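Local structure of alanine racemase (Corynebacterium glutamicum, 2DY3) at residues Leu98-Pro103 and Lys107-Thr112; Ile121-Gly126 and Gly139-Leu144. The protein is a pyridoxal-5'-phosphate-containing enzyme of the alanine racemase family, with a TIM-barrel-type N-terminal domain joined to a C-terminal domain rich in beta strands. All coordinates share one frame; numbering follows the deposited sequence.

Contact 1: residues Leu98-Pro103 and Lys107-Thr112; sequences LAVISP and KALIET
L109 drives its forked tip at the strand from the helix, and L98 and V100 take one prong each. Start at CB of L109: it points at the strand but is still 6.0 Å short of V100 CG2. CG comes next and closes part of that gap, lying 5.5 Å from V100 CG2, so neither atom yet touches the strand. There the chain divides. CD1 of L109 goes to V100 CG2 at 4.1 Å, while CD2 goes to L98 CD1 at 3.8 Å, so a single leucine spans two strand residues that lie two positions apart. With chi1 at -67°, CG of L109 sits on the N side of its own backbone, and the fork opens along the strand. L98 is directed at the helix, whereas V100 reaches L109 by its CG2 branch rather than CG1. All three side chains are buried, and the contact between them is wholly apolar.

The other end of the contact is backbone work. K107 N donates to P103 O over 2.9 Å at 158°, the ordinary i to i+4 bond of the helix's first turn, and CB of K107 lies 3.5 Å from that same oxygen. Beyond CB the lysine runs out extended, away from the strand. S102 is the N-cap, its OG making a weak bond to H105 N. At the far end T112 OG1 bonds back to A108 O at 2.7 Å, just after the helix has ended.

Around this, V119 on strand 117-122 packs on both L109 and V100. Helix 88-92 covers L98 with F88 and I92, and L144 of helix 134-146 reaches V100 from the next helix along.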
ATOM      1  N   LEU B  98     -17.065  13.526 -17.077  1.00 14.01           N
ATOM      2  CA  LEU B  98     -16.888  12.091 -17.222  1.00 13.04           C
ATOM      3  C   LEU B  98     -16.365  11.765 -18.605  1.00 13.23           C
ATOM      4  O   LEU B  98     -16.833  12.321 -19.602  1.00 14.39           O
ATOM      5  CB  LEU B  98     -18.219  11.360 -17.018  1.00 11.13           C
ATOM      6  CG  LEU B  98     -18.867  11.418 -15.639  1.00 13.33           C
ATOM      7  CD1 LEU B  98     -20.222  10.727 -15.688  1.00 11.56           C
ATOM      8  CD2 LEU B  98     -17.950  10.759 -14.612  1.00  9.82           C
ATOM      9  N   ALA B  99     -15.392  10.867 -18.669  1.00 11.72           N
ATOM     10  CA  ALA B  99     -14.841  10.455 -19.952  1.00 13.25           C
ATOM     11  C   ALA B  99     -15.739   9.388 -20.575  1.00 13.72           C
ATOM     12  O   ALA B  99     -16.266   8.522 -19.872  1.00 15.12           O
ATOM     13  CB  ALA B  99     -13.435   9.886 -19.763  1.00 11.37           C
ATOM     14  N   VAL B 100     -15.926   9.462 -21.886  1.00 12.34           N
ATOM     15  CA  VAL B 100     -16.702   8.455 -22.592  1.00 15.54           C
ATOM     16  C   VAL B 100     -15.635   7.446 -23.015  1.00 15.76           C
ATOM     17  O   VAL B 100     -14.838   7.733 -23.907  1.00 14.51           O
ATOM     18  CB  VAL B 100     -17.381   9.038 -23.856  1.00 17.04           C
ATOM     19  CG1 VAL B 100     -18.298   7.991 -24.483  1.00 17.16           C
ATOM     20  CG2 VAL B 100     -18.168  10.291 -23.493  1.00 19.17           C
ATOM     21  N   ILE B 101     -15.606   6.275 -22.378  1.00 15.36           N
ATOM     22  CA  ILE B 101     -14.584   5.286 -22.700  1.00 16.12           C
ATOM     23  C   ILE B 101     -15.048   4.084 -23.527  1.00 17.01           C
ATOM     24  O   ILE B 101     -14.231   3.278 -23.965  1.00 17.28           O
ATOM     25  CB  ILE B 101     -13.880   4.774 -21.410  1.00 18.75           C
ATOM     26  CG1 ILE B 101     -14.802   3.838 -20.636  1.00 18.12           C
ATOM     27  CG2 ILE B 101     -13.489   5.952 -20.523  1.00 17.57           C
ATOM     28  CD1 ILE B 101     -14.131   3.190 -19.441  1.00 21.94           C
ATOM     29  N   SER B 102     -16.355   3.969 -23.732  1.00 15.26           N
ATOM     30  CA  SER B 102     -16.921   2.889 -24.535  1.00 15.40           C
ATOM     31  C   SER B 102     -18.330   3.298 -24.935  1.00 16.85           C
ATOM     32  O   SER B 102     -18.922   4.190 -24.327  1.00 17.56           O
ATOM     33  CB  SER B 102     -16.995   1.580 -23.744  1.00 14.74           C
ATOM     34  OG  SER B 102     -18.167   1.532 -22.951  1.00 12.68           O
ATOM     35  N   PRO B 103     -18.880   2.656 -25.976  1.00 17.41           N
ATOM     36  CA  PRO B 103     -20.232   2.960 -26.450  1.00 17.24           C
ATOM     37  C   PRO B 103     -21.264   2.846 -25.329  1.00 16.50           C
ATOM     38  O   PRO B 103     -22.211   3.631 -25.264  1.00 15.51           O
ATOM     39  CB  PRO B 103     -20.453   1.925 -27.557  1.00 16.38           C
ATOM     40  CG  PRO B 103     -19.049   1.756 -28.123  1.00 18.51           C
ATOM     41  CD  PRO B 103     -18.201   1.694 -26.868  1.00 18.13           C
ATOM     42  N   LYS B 107     -23.930   5.577 -24.063  1.00 17.14           N
ATOM     43  CA  LYS B 107     -25.345   5.252 -23.956  1.00 19.20           C
ATOM     44  C   LYS B 107     -25.931   5.613 -22.595  1.00 19.46           C
ATOM     45  O   LYS B 107     -27.019   6.192 -22.510  1.00 20.58           O
ATOM     46  CB  LYS B 107     -25.556   3.762 -24.230  1.00 21.14           C
ATOM     47  CG  LYS B 107     -27.008   3.331 -24.222  1.00 25.38           C
ATOM     48  CD  LYS B 107     -27.149   1.890 -24.679  1.00 27.51           C
ATOM     49  CE  LYS B 107     -28.610   1.476 -24.739  1.00 31.58           C
ATOM     50  NZ  LYS B 107     -28.754   0.059 -25.167  1.00 34.11           N
ATOM     51  N   ALA B 108     -25.209   5.268 -21.535  1.00 17.63           N
ATOM     52  CA  ALA B 108     -25.666   5.550 -20.181  1.00 17.94           C
ATOM     53  C   ALA B 108     -25.787   7.051 -19.938  1.00 18.54           C
ATOM     54  O   ALA B 108     -26.671   7.501 -19.211  1.00 18.05           O
ATOM     55  CB  ALA B 108     -24.706   4.928 -19.162  1.00 16.70           C
ATOM     56  N   LEU B 109     -24.896   7.824 -20.549  1.00 18.97           N
ATOM     57  CA  LEU B 109     -24.905   9.273 -20.383  1.00 19.14           C
ATOM     58  C   LEU B 109     -26.059   9.921 -21.132  1.00 18.59           C
ATOM     59  O   LEU B 109     -26.747  10.785 -20.595  1.00 15.77           O
ATOM     60  CB  LEU B 109     -23.575   9.862 -20.861  1.00 19.34           C
ATOM     61  CG  LEU B 109     -22.380   9.472 -19.983  1.00 19.54           C
ATOM     62  CD1 LEU B 109     -21.081   9.837 -20.667  1.00 19.80           C
ATOM     63  CD2 LEU B 109     -22.497  10.166 -18.636  1.00 20.93           C
ATOM     64  N   ILE B 110     -26.266   9.494 -22.374  1.00 18.45           N
ATOM     65  CA  ILE B 110     -27.342  10.032 -23.198  1.00 18.78           C
ATOM     66  C   ILE B 110     -28.699   9.721 -22.584  1.00 20.22           C
ATOM     67  O   ILE B 110     -29.636  10.518 -22.683  1.00 20.86           O
ATOM     68  CB  ILE B 110     -27.299   9.437 -24.618  1.00 19.07           C
ATOM     69  CG1 ILE B 110     -26.066   9.958 -25.365  1.00 20.47           C
ATOM     70  CG2 ILE B 110     -28.561   9.797 -25.377  1.00 19.56           C
ATOM     71  CD1 ILE B 110     -25.824   9.261 -26.689  1.00 22.72           C
ATOM     72  N   GLU B 111     -28.801   8.567 -21.938  1.00 19.05           N
ATOM     73  CA  GLU B 111     -30.059   8.173 -21.328  1.00 22.48           C
ATOM     74  C   GLU B 111     -30.224   8.719 -19.914  1.00 22.30           C
ATOM     75  O   GLU B 111     -31.184   8.378 -19.222  1.00 23.99           O
ATOM     76  CB  GLU B 111     -30.191   6.649 -21.340  1.00 24.28           C
ATOM     77  CG  GLU B 111     -30.307   6.073 -22.752  1.00 27.25           C
ATOM     78  CD  GLU B 111     -30.291   4.557 -22.775  1.00 31.25           C
ATOM     79  OE1 GLU B 111     -30.447   3.977 -23.871  1.00 32.47           O
ATOM     80  OE2 GLU B 111     -30.116   3.944 -21.702  1.00 31.77           O
ATOM     81  N   THR B 112     -29.292   9.570 -19.492  1.00 20.98           N
ATOM     82  CA  THR B 112     -29.355  10.178 -18.164  1.00 20.99           C
ATOM     83  C   THR B 112     -30.078  11.518 -18.240  1.00 21.33           C
ATOM     84  O   THR B 112     -29.702  12.388 -19.035  1.00 19.24           O
ATOM     85  CB  THR B 112     -27.955  10.452 -17.582  1.00 20.70           C
ATOM     86  OG1 THR B 112     -27.304   9.215 -17.275  1.00 18.34           O
ATOM     87  CG2 THR B 112     -28.076  11.296 -16.314  1.00 20.75           C
TER

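Contact 2: residues Ile121-Gly126 and Gly139-Leu144; sequences IKIDSG and GVFSAL
The F141 ring is the flat group here, and two isoleucines meet it in different ways. I123 brings CD1 to the ring's edge, near its plane, 4.2 Å from F141 CZ. I121 comes in at a slant, neither squarely over the ring nor level with it: its CD1 lies 3.6 Å from F141 CE1, with the neighbouring F141 CD1 almost as near, and its CG2 is 4.2 Å from F141 CE1 as well. Further round, M155 of strand 150-156 and L183 and A184 of helix 169-186 also pack on the phenylalanine.

I121 sets out toward the helix and stretches out to CD1 (chi2 174°). That methyl is shared, because it also meets L144 CD1 tip to tip at 4.0 Å. F141 and L144, three residues apart on the helix, thus both touch the end of I121. I123 gets its methyl to the ring differently: its chain folds at the second torsion (chi2 -61°), bringing CD1 back to F141 although the side chain does not set out toward the helix. All four residues are buried. I123 comes just beyond I121 and K122 of strand 117-122, its side chain about 11 Å from the bound pyridoxal-5'-phosphate.

Past the strand the chain turns sharply. D124 OD1 accepts from G126 N at 2.9 Å, nearly along the C-O axis, which makes an Asx turn, and the same oxygen takes H128 N. D124 OD2 forms a salt bridge with K246 of the second subunit.

The helix packs on one face of the sheet. Strand 117-122 leads into helix 134-146 and then strand 150-156, so the contact is the first half of a beta-alpha-beta crossover, as repeated around a TIM-type barrel.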
ATOM      1  N   ILE B 121     -14.417  12.682 -24.596  1.00 15.36           N
ATOM      2  CA  ILE B 121     -14.306  11.381 -25.234  1.00 16.55           C
ATOM      3  C   ILE B 121     -12.901  10.807 -25.149  1.00 16.49           C
ATOM      4  O   ILE B 121     -11.952  11.398 -25.661  1.00 14.52           O
ATOM      5  CB  ILE B 121     -14.707  11.435 -26.726  1.00 17.87           C
ATOM      6  CG1 ILE B 121     -16.046  12.157 -26.896  1.00 15.42           C
ATOM      7  CG2 ILE B 121     -14.843  10.023 -27.265  1.00 20.51           C
ATOM      8  CD1 ILE B 121     -16.430  12.381 -28.351  1.00 17.23           C
ATOM      9  N   LYS B 122     -12.772   9.662 -24.483  1.00 15.26           N
ATOM     10  CA  LYS B 122     -11.481   9.003 -24.378  1.00 15.40           C
ATOM     11  C   LYS B 122     -11.326   8.205 -25.666  1.00 14.65           C
ATOM     12  O   LYS B 122     -12.158   7.350 -25.985  1.00 14.24           O
ATOM     13  CB  LYS B 122     -11.432   8.062 -23.174  1.00 15.70           C
ATOM     14  CG  LYS B 122     -10.138   7.262 -23.099  1.00 19.96           C
ATOM     15  CD  LYS B 122     -10.031   6.481 -21.794  1.00 21.84           C
ATOM     16  CE  LYS B 122      -8.859   5.514 -21.833  1.00 24.85           C
ATOM     17  NZ  LYS B 122      -7.574   6.215 -22.008  1.00 20.30           N
ATOM     18  N   ILE B 123     -10.267   8.495 -26.407  1.00 13.39           N
ATOM     19  CA  ILE B 123     -10.024   7.826 -27.675  1.00 16.30           C
ATOM     20  C   ILE B 123      -8.980   6.718 -27.615  1.00 16.60           C
ATOM     21  O   ILE B 123      -7.873   6.924 -27.125  1.00 16.21           O
ATOM     22  CB  ILE B 123      -9.560   8.832 -28.751  1.00 15.32           C
ATOM     23  CG1 ILE B 123     -10.668   9.850 -29.031  1.00 16.35           C
ATOM     24  CG2 ILE B 123      -9.162   8.080 -30.028  1.00 15.66           C
ATOM     25  CD1 ILE B 123     -11.955   9.231 -29.566  1.00 15.20           C
ATOM     26  N   ASP B 124      -9.346   5.539 -28.109  1.00 18.50           N
ATOM     27  CA  ASP B 124      -8.406   4.427 -28.158  1.00 19.83           C
ATOM     28  C   ASP B 124      -7.626   4.728 -29.432  1.00 19.22           C
ATOM     29  O   ASP B 124      -8.104   4.460 -30.532  1.00 18.71           O
ATOM     30  CB  ASP B 124      -9.142   3.092 -28.296  1.00 17.59           C
ATOM     31  CG  ASP B 124      -8.195   1.917 -28.531  1.00 19.96           C
ATOM     32  OD1 ASP B 124      -7.036   2.146 -28.941  1.00 18.83           O
ATOM     33  OD2 ASP B 124      -8.613   0.758 -28.317  1.00 17.05           O
ATOM     34  N   SER B 125      -6.438   5.302 -29.282  1.00 20.60           N
ATOM     35  CA  SER B 125      -5.623   5.656 -30.439  1.00 22.39           C
ATOM     36  C   SER B 125      -4.638   4.577 -30.877  1.00 24.16           C
ATOM     37  O   SER B 125      -3.663   4.868 -31.570  1.00 25.93           O
ATOM     38  CB  SER B 125      -4.866   6.960 -30.167  1.00 20.77           C
ATOM     39  OG  SER B 125      -4.061   6.850 -29.006  1.00 23.24           O
ATOM     40  N   GLY B 126      -4.878   3.335 -30.476  1.00 26.11           N
ATOM     41  CA  GLY B 126      -3.980   2.270 -30.883  1.00 26.23           C
ATOM     42  C   GLY B 126      -3.507   1.325 -29.798  1.00 27.10           C
ATOM     43  O   GLY B 126      -3.080   0.210 -30.089  1.00 28.28           O
ATOM     44  N   GLY B 139     -20.440   5.852 -34.628  1.00 23.93           N
ATOM     45  CA  GLY B 139     -21.640   5.721 -33.823  1.00 22.97           C
ATOM     46  C   GLY B 139     -21.667   6.609 -32.595  1.00 23.41           C
ATOM     47  O   GLY B 139     -22.665   7.287 -32.339  1.00 24.51           O
ATOM     48  N   VAL B 140     -20.574   6.604 -31.837  1.00 21.50           N
ATOM     49  CA  VAL B 140     -20.471   7.404 -30.625  1.00 21.87           C
ATOM     50  C   VAL B 140     -20.575   8.912 -30.865  1.00 21.99           C
ATOM     51  O   VAL B 140     -21.289   9.606 -30.139  1.00 20.50           O
ATOM     52  CB  VAL B 140     -19.146   7.112 -29.875  1.00 23.80           C
ATOM     53  CG1 VAL B 140     -18.952   8.128 -28.755  1.00 20.20           C
ATOM     54  CG2 VAL B 140     -19.168   5.691 -29.303  1.00 20.21           C
ATOM     55  N   PHE B 141     -19.865   9.430 -31.863  1.00 21.43           N
ATOM     56  CA  PHE B 141     -19.936  10.865 -32.126  1.00 21.93           C
ATOM     57  C   PHE B 141     -21.358  11.223 -32.555  1.00 22.59           C
ATOM     58  O   PHE B 141     -21.910  12.240 -32.136  1.00 23.75           O
ATOM     59  CB  PHE B 141     -18.946  11.290 -33.226  1.00 22.46           C
ATOM     60  CG  PHE B 141     -17.498  10.989 -32.906  1.00 21.24           C
ATOM     61  CD1 PHE B 141     -17.084  10.766 -31.601  1.00 20.29           C
ATOM     62  CD2 PHE B 141     -16.547  10.956 -33.918  1.00 19.54           C
ATOM     63  CE1 PHE B 141     -15.746  10.516 -31.315  1.00 20.82           C
ATOM     64  CE2 PHE B 141     -15.208  10.709 -33.640  1.00 18.09           C
ATOM     65  CZ  PHE B 141     -14.809  10.488 -32.336  1.00 19.65           C
ATOM     66  N   SER B 142     -21.955  10.377 -33.383  1.00 23.72           N
ATOM     67  CA  SER B 142     -23.311  10.622 -33.858  1.00 24.40           C
ATOM     68  C   SER B 142     -24.302  10.642 -32.703  1.00 23.47           C
ATOM     69  O   SER B 142     -25.173  11.507 -32.631  1.00 25.30           O
ATOM     70  CB  SER B 142     -23.719   9.546 -34.863  1.00 25.63           C
ATOM     71  OG  SER B 142     -25.052   9.744 -35.290  1.00 29.27           O
ATOM     72  N   ALA B 143     -24.160   9.684 -31.795  1.00 22.72           N
ATOM     73  CA  ALA B 143     -25.043   9.587 -30.644  1.00 21.25           C
ATOM     74  C   ALA B 143     -24.918  10.786 -29.710  1.00 19.56           C
ATOM     75  O   ALA B 143     -25.923  11.370 -29.305  1.00 18.62           O
ATOM     76  CB  ALA B 143     -24.761   8.295 -29.881  1.00 21.66           C
ATOM     77  N   LEU B 144     -23.687  11.150 -29.361  1.00 17.56           N
ATOM     78  CA  LEU B 144     -23.467  12.278 -28.464  1.00 18.35           C
ATOM     79  C   LEU B 144     -23.905  13.618 -29.078  1.00 18.33           C
ATOM     80  O   LEU B 144     -24.390  14.503 -28.375  1.00 20.57           O
ATOM     81  CB  LEU B 144     -21.998  12.327 -28.037  1.00 16.55           C
ATOM     82  CG  LEU B 144     -21.529  11.092 -27.246  1.00 18.04           C
ATOM     83  CD1 LEU B 144     -20.015  11.126 -27.061  1.00 14.52           C
ATOM     84  CD2 LEU B 144     -22.243  11.043 -25.891  1.00 15.52           C
TER

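In the fold
Contacts 1 and 2 come in series along the chain, the first closing before the second opens, and their centres lie 10 Å apart within the N-terminal domain. Each joins a strand of the parallel sheet to the helix that follows it: strand 97-100 with helix 103-110, then strand 117-122 with helix 134-146. The two strands are neighbours, tied by a probable hydrogen bond from K122 N to V100 O (2.9 Å). Their helices touch too, with I110 CD1 packing 3.4 Å from A143 O. Strand 117-122 ends one beta-alpha-beta unit and begins the next, and the pair forms a continuous section of the barrel wall.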